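Local coordinates for protein CarG (Serratia, PDB 4O7J) that probably contributes to intrinsic resistance to carbapenem antibiotics and structurally resembles lysozyme inhibitors, at residues V4-G9 and N80-I85; D22-A27 and L38-F43. One frame throughout, in Å; residues are numbered along the deposited sequence.

Contact 1 of 2, residues V4-G9 and N80-I85; sequences VTLKNG and NRLFKI
The outer edge of the four-stranded antiparallel sheet meets the N-terminal loop here, Val4 of the loop docking on Leu82, Phe83 and Lys84 of edge strand 78-85. Between the two segments the backbones share one direct hydrogen bond, from Val4 N to Leu82 O at 2.9 Å. It is nearly straight at the hydrogen (170°), although the donor stands 26° off the plane of the carbonyl. A water takes up the same carbonyl oxygen, donating to Leu82 O at 2.8 Å and also to Val4 O at 2.9 Å. Leu82 O thus accepts two bonds, one from Val4 N and one from the water, and Val4 is tied to the strand through both its N-H and its carbonyl.

The side chain of Val4 leans on the strand beside this bond. Its CB stands 4.3 Å from Leu82 CB, while the CG2 branch, anti to the carbonyl carbon, reaches along the strand to the next two residues. There CG2 lies 3.8 Å from Phe83 C and 3.9 Å from Lys84 CB, the base of a side chain whose NZ is hydrogen-bonded to Tyr89 OH. Further along the loop, Leu6 adds a looser methyl contact, its CD2 lying 4.5 Å from Leu82 CD2.

On its inner side, strand 78-85 is bonded to strand 88-96 through the backbones of Arg81 with Val92 and Phe83 with Tyr90. Tyr89 of that strand touches both Val4 and Leu82, Leu13 of strand 9-13 packs against Leu6 and Leu82, and helix 152-155 meets the Phe83 side chain through Leu155.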
loop_
_atom_site.group_PDB
_atom_site.type_symbol
_atom_site.label_atom_id
_atom_site.label_comp_id
_atom_site.label_asym_id
_atom_site.label_seq_id
_atom_site.Cartn_x
_atom_site.Cartn_y
_atom_site.Cartn_z
ATOM N N VAL A 4 18.191 3.253 -9.069
ATOM C CA VAL A 4 17.209 3.979 -9.812
ATOM C C VAL A 4 16.892 5.275 -9.052
ATOM O O VAL A 4 16.729 5.250 -7.845
ATOM C CB VAL A 4 15.938 3.132 -10.032
ATOM C CG1 VAL A 4 14.854 4.027 -10.608
ATOM C CG2 VAL A 4 16.273 1.953 -10.944
ATOM N N THR A 5 16.886 6.412 -9.750
ATOM C CA THR A 5 16.550 7.697 -9.107
ATOM C C THR A 5 15.076 7.739 -8.950
ATOM O O THR A 5 14.369 7.690 -9.959
ATOM C CB THR A 5 16.950 8.882 -10.024
ATOM O OG1 THR A 5 18.328 8.774 -10.314
ATOM C CG2 THR A 5 16.708 10.228 -9.380
ATOM N N LEU A 6 14.577 7.674 -7.721
ATOM C CA LEU A 6 13.107 7.845 -7.513
ATOM C C LEU A 6 12.886 9.270 -6.976
ATOM O O LEU A 6 13.627 9.704 -6.120
ATOM C CB LEU A 6 12.532 6.832 -6.539
ATOM C CG LEU A 6 12.674 5.371 -6.988
ATOM C CD1 LEU A 6 12.276 4.365 -5.918
ATOM C CD2 LEU A 6 11.835 5.117 -8.245
ATOM N N LYS A 7 11.840 9.915 -7.464
ATOM C CA LYS A 7 11.249 11.123 -6.857
ATOM C C LYS A 7 10.285 10.734 -5.767
ATOM O O LYS A 7 9.733 9.646 -5.794
ATOM C CB LYS A 7 10.458 11.901 -7.931
ATOM N N ASN A 8 10.085 11.590 -4.768
ATOM C CA ASN A 8 8.903 11.453 -3.861
ATOM C C ASN A 8 7.623 11.362 -4.666
ATOM O O ASN A 8 7.436 12.082 -5.625
ATOM C CB ASN A 8 8.828 12.643 -2.896
ATOM C CG ASN A 8 9.854 12.563 -1.759
ATOM O OD1 ASN A 8 10.448 13.574 -1.363
ATOM N ND2 ASN A 8 10.019 11.395 -1.204
ATOM N N GLY A 9 6.704 10.489 -4.233
ATOM C CA GLY A 9 5.463 10.224 -4.959
ATOM C C GLY A 9 5.547 9.214 -6.086
ATOM O O GLY A 9 6.284 8.211 -6.017
ATOM N N ASN A 80 15.136 -1.175 1.353
ATOM C CA ASN A 80 14.827 -1.678 0.027
ATOM C C ASN A 80 15.239 -0.681 -1.003
ATOM O O ASN A 80 15.083 0.511 -0.795
ATOM C CB ASN A 80 13.310 -1.980 -0.103
ATOM C CG ASN A 80 12.809 -2.823 1.017
ATOM O OD1 ASN A 80 12.955 -4.027 1.004
ATOM N ND2 ASN A 80 12.227 -2.190 2.005
ATOM N N ARG A 81 15.787 -1.153 -2.131
ATOM C CA ARG A 81 16.224 -0.248 -3.150
ATOM C C ARG A 81 16.047 -0.871 -4.526
ATOM O O ARG A 81 16.310 -2.037 -4.710
ATOM C CB ARG A 81 17.680 0.233 -2.863
ATOM C CG ARG A 81 18.182 1.344 -3.768
ATOM C CD ARG A 81 19.480 2.008 -3.274
ATOM N NE ARG A 81 19.367 2.582 -1.949
ATOM C CZ ARG A 81 20.392 3.105 -1.261
ATOM N NH1 ARG A 81 21.609 3.113 -1.772
ATOM N NH2 ARG A 81 20.178 3.570 -0.045
ATOM N N LEU A 82 15.584 -0.050 -5.478
ATOM C CA LEU A 82 15.434 -0.457 -6.846
ATOM C C LEU A 82 16.632 -0.204 -7.710
ATOM O O LEU A 82 17.235 0.905 -7.675
ATOM C CB LEU A 82 14.184 0.225 -7.402
ATOM C CG LEU A 82 13.312 -0.372 -8.460
ATOM C CD1 LEU A 82 12.746 -1.738 -8.130
ATOM C CD2 LEU A 82 12.258 0.685 -8.798
ATOM N N PHE A 83 17.012 -1.227 -8.471
ATOM C CA PHE A 83 18.089 -1.165 -9.450
ATOM C C PHE A 83 17.558 -1.585 -10.808
ATOM O O PHE A 83 16.560 -2.276 -10.912
ATOM C CB PHE A 83 19.197 -2.117 -9.042
ATOM C CG PHE A 83 19.907 -1.695 -7.814
ATOM C CD1 PHE A 83 19.406 -2.018 -6.577
ATOM C CD2 PHE A 83 21.100 -0.895 -7.891
ATOM C CE1 PHE A 83 20.047 -1.599 -5.417
ATOM C CE2 PHE A 83 21.741 -0.514 -6.752
ATOM C CZ PHE A 83 21.202 -0.843 -5.498
ATOM N N LYS A 84 18.281 -1.255 -11.831
ATOM C CA LYS A 84 17.904 -1.606 -13.150
ATOM C C LYS A 84 19.147 -2.047 -13.969
ATOM O O LYS A 84 20.155 -1.419 -13.896
ATOM C CB LYS A 84 17.203 -0.461 -13.824
ATOM C CG LYS A 84 16.789 -0.783 -15.227
ATOM C CD LYS A 84 16.047 0.340 -15.868
ATOM C CE LYS A 84 16.793 1.624 -15.728
ATOM N NZ LYS A 84 15.889 2.804 -15.851
ATOM N N ILE A 85 19.020 -3.145 -14.695
ATOM C CA ILE A 85 20.052 -3.587 -15.645
ATOM C C ILE A 85 19.421 -3.820 -16.986
ATOM O O ILE A 85 18.574 -4.615 -17.131
ATOM C CB ILE A 85 20.739 -4.919 -15.276
ATOM C CG1 ILE A 85 21.333 -4.895 -13.887
ATOM C CG2 ILE A 85 21.757 -5.325 -16.337
ATOM C CD1 ILE A 85 22.510 -4.017 -13.721
HETATM O O HOH W 1 16.176 3.003 -6.152
#

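Contact 2 of 2, residues D22-A27 and L38-F43. With NA (sodium ion), chain C.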
loop_
_atom_site.group_PDB
_atom_site.type_symbol
_atom_site.label_atom_id
_atom_site.label_comp_id
_atom_site.label_asym_id
_atom_site.label_seq_id
_atom_site.Cartn_x
_atom_site.Cartn_y
_atom_site.Cartn_z
ATOM N N ASP A 22 4.115 1.538 -15.363
ATOM C CA ASP A 22 3.620 1.194 -14.044
ATOM C C ASP A 22 3.925 2.255 -13.025
ATOM O O ASP A 22 4.582 3.267 -13.357
ATOM C CB ASP A 22 4.316 -0.100 -13.684
ATOM C CG ASP A 22 4.290 -1.077 -14.833
ATOM O OD1 ASP A 22 3.190 -1.359 -15.352
ATOM O OD2 ASP A 22 5.362 -1.555 -15.263
ATOM N N TYR A 23 3.478 2.064 -11.780
ATOM C CA TYR A 23 3.750 3.071 -10.745
ATOM C C TYR A 23 4.652 2.471 -9.722
ATOM O O TYR A 23 4.411 1.306 -9.238
ATOM C CB TYR A 23 2.525 3.469 -9.955
ATOM C CG TYR A 23 1.362 4.089 -10.677
ATOM C CD1 TYR A 23 1.479 4.829 -11.828
ATOM C CD2 TYR A 23 0.076 3.946 -10.092
ATOM C CE1 TYR A 23 0.312 5.443 -12.432
ATOM C CE2 TYR A 23 -1.031 4.515 -10.668
ATOM C CZ TYR A 23 -0.913 5.266 -11.825
ATOM O OH TYR A 23 -2.111 5.782 -12.253
ATOM N N VAL A 24 5.697 3.215 -9.378
ATOM C CA VAL A 24 6.480 2.939 -8.134
ATOM C C VAL A 24 6.271 4.160 -7.295
ATOM O O VAL A 24 6.697 5.285 -7.676
ATOM C CB VAL A 24 7.961 2.752 -8.425
ATOM C CG1 VAL A 24 8.727 2.426 -7.157
ATOM C CG2 VAL A 24 8.117 1.707 -9.484
ATOM N N VAL A 25 5.630 3.995 -6.152
ATOM C CA VAL A 25 5.321 5.100 -5.318
ATOM C C VAL A 25 6.258 5.094 -4.134
ATOM O O VAL A 25 6.305 4.126 -3.330
ATOM C CB VAL A 25 3.844 5.097 -4.844
ATOM C CG1 VAL A 25 3.580 6.365 -4.088
ATOM C CG2 VAL A 25 2.913 5.000 -6.045
ATOM N N LEU A 26 7.020 6.177 -4.011
ATOM C CA LEU A 26 7.883 6.387 -2.860
ATOM C C LEU A 26 7.187 7.309 -1.883
ATOM O O LEU A 26 6.850 8.472 -2.225
ATOM C CB LEU A 26 9.175 7.029 -3.354
ATOM C CG LEU A 26 10.185 7.426 -2.274
ATOM C CD1 LEU A 26 10.630 6.168 -1.553
ATOM C CD2 LEU A 26 11.331 8.281 -2.878
ATOM N N ALA A 27 7.030 6.868 -0.659
ATOM C CA ALA A 27 6.296 7.603 0.343
ATOM C C ALA A 27 6.874 7.293 1.690
ATOM O O ALA A 27 7.789 6.484 1.805
ATOM C CB ALA A 27 4.821 7.215 0.289
ATOM N N LEU A 38 10.382 5.173 5.283
ATOM C CA LEU A 38 10.189 5.235 3.839
ATOM C C LEU A 38 9.701 3.897 3.332
ATOM O O LEU A 38 10.114 2.828 3.801
ATOM C CB LEU A 38 11.500 5.576 3.164
ATOM C CG LEU A 38 12.083 6.959 3.401
ATOM C CD1 LEU A 38 13.291 7.097 2.501
ATOM C CD2 LEU A 38 11.064 8.020 3.103
ATOM N N GLY A 39 8.797 3.966 2.377
ATOM C CA GLY A 39 8.167 2.814 1.803
ATOM C C GLY A 39 7.963 2.881 0.301
ATOM O O GLY A 39 7.697 3.977 -0.248
ATOM N N LEU A 40 8.143 1.739 -0.364
ATOM C CA LEU A 40 7.867 1.634 -1.801
ATOM C C LEU A 40 6.584 0.782 -2.019
ATOM O O LEU A 40 6.475 -0.337 -1.477
ATOM C CB LEU A 40 8.993 0.879 -2.470
ATOM C CG LEU A 40 10.335 1.560 -2.338
ATOM C CD1 LEU A 40 11.426 0.672 -2.939
ATOM C CD2 LEU A 40 10.341 2.890 -3.065
ATOM N N THR A 41 5.705 1.270 -2.856
ATOM C CA THR A 41 4.473 0.559 -3.241
ATOM C C THR A 41 4.470 0.456 -4.793
ATOM O O THR A 41 4.767 1.440 -5.472
ATOM C CB THR A 41 3.223 1.297 -2.685
ATOM O OG1 THR A 41 3.391 1.603 -1.289
ATOM C CG2 THR A 41 1.960 0.368 -2.821
ATOM N N PHE A 42 4.221 -0.752 -5.325
ATOM C CA PHE A 42 4.288 -1.089 -6.752
ATOM C C PHE A 42 2.921 -1.380 -7.323
ATOM O O PHE A 42 2.178 -2.164 -6.804
ATOM C CB PHE A 42 5.196 -2.269 -7.003
ATOM C CG PHE A 42 6.652 -2.042 -6.597
ATOM C CD1 PHE A 42 7.045 -2.333 -5.310
ATOM C CD2 PHE A 42 7.562 -1.573 -7.500
ATOM C CE1 PHE A 42 8.320 -2.097 -4.881
ATOM C CE2 PHE A 42 8.876 -1.360 -7.114
ATOM C CZ PHE A 42 9.235 -1.583 -5.788
ATOM N N PHE A 43 2.614 -0.729 -8.443
ATOM C CA PHE A 43 1.377 -0.939 -9.136
ATOM C C PHE A 43 1.664 -1.192 -10.598
ATOM O O PHE A 43 2.100 -0.249 -11.296
ATOM C CB PHE A 43 0.439 0.276 -9.026
ATOM C CG PHE A 43 0.109 0.676 -7.625
ATOM C CD1 PHE A 43 0.913 1.536 -6.947
ATOM C CD2 PHE A 43 -1.099 0.297 -7.033
ATOM C CE1 PHE A 43 0.600 1.935 -5.697
ATOM C CE2 PHE A 43 -1.402 0.674 -5.739
ATOM C CZ PHE A 43 -0.532 1.471 -5.049
HETATM NA NA NA C . 4.445 -2.350 -17.333
HETATM O O HOH W 2 4.832 3.829 -0.821
HETATM O O HOH W 3 2.452 -3.339 -17.350
#
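Tyr23, Val25 and Ala27 pair with Phe43, Thr41 and Gly39 as the hydrogen-bonded pairs of an antiparallel beta hairpin formed by strands 22-29 and 37-45. Six backbone bonds knit it, the shortest from Tyr23 N to Phe43 O at 2.7 Å.

The Phe43 side chain crosses Tyr23 and Val25 obliquely on the face it shares with them. CB touches Tyr23 CD2 at 3.8 Å, and CG, anti to the carbonyl carbon (chi1 -57°), lies 4.1 Å from Tyr23 CD2. CD1 is 3.9 Å from Tyr23 CB, and farther along the ring CE1 lies 3.9 Å from Val25 CG2. The second subunit packs on part of this face, where its Phe43 meets Val25 and Ala27 and its Val10 N bonds to Tyr23 OH. On the other face, Val24 and Phe42 lie side by side, and Leu26 CD1 meets Leu40 CD2 at 3.6 Å.

Asp22 begins the hairpin at a sodium site completed by Asp14, Asn16, Asp18, Leu20 and water, with a ligand spacing that recalls EF-hand-like calcium loops. Its carboxylate, also bonded to His45 N through OD1, chelates sodium with both oxygens, OD1 at 2.5 Å and OD2 at 2.4 Å.

Overall arrangement
In chain order the segments run 4-9, 22-27, 38-43 and 80-85, so the hairpin of contact 2 falls between the two halves of contact 1. The two centres are about 9 Å apart; strand segment 80-85 belongs to the four-stranded sheet, and 22-27 and 38-43 to the other. Segment 4-9 bridges them. After docking on the edge strand it leads into strand 9-13, which pairs with 22-29; Gly9 N probably bonds to Leu26 O at 2.8 Å, and Leu6 CD1 packs on Leu40 CD2 at 3.7 Å. The N-terminal loop therefore links both sheets within the subunit, while both contacts also touch the second subunit.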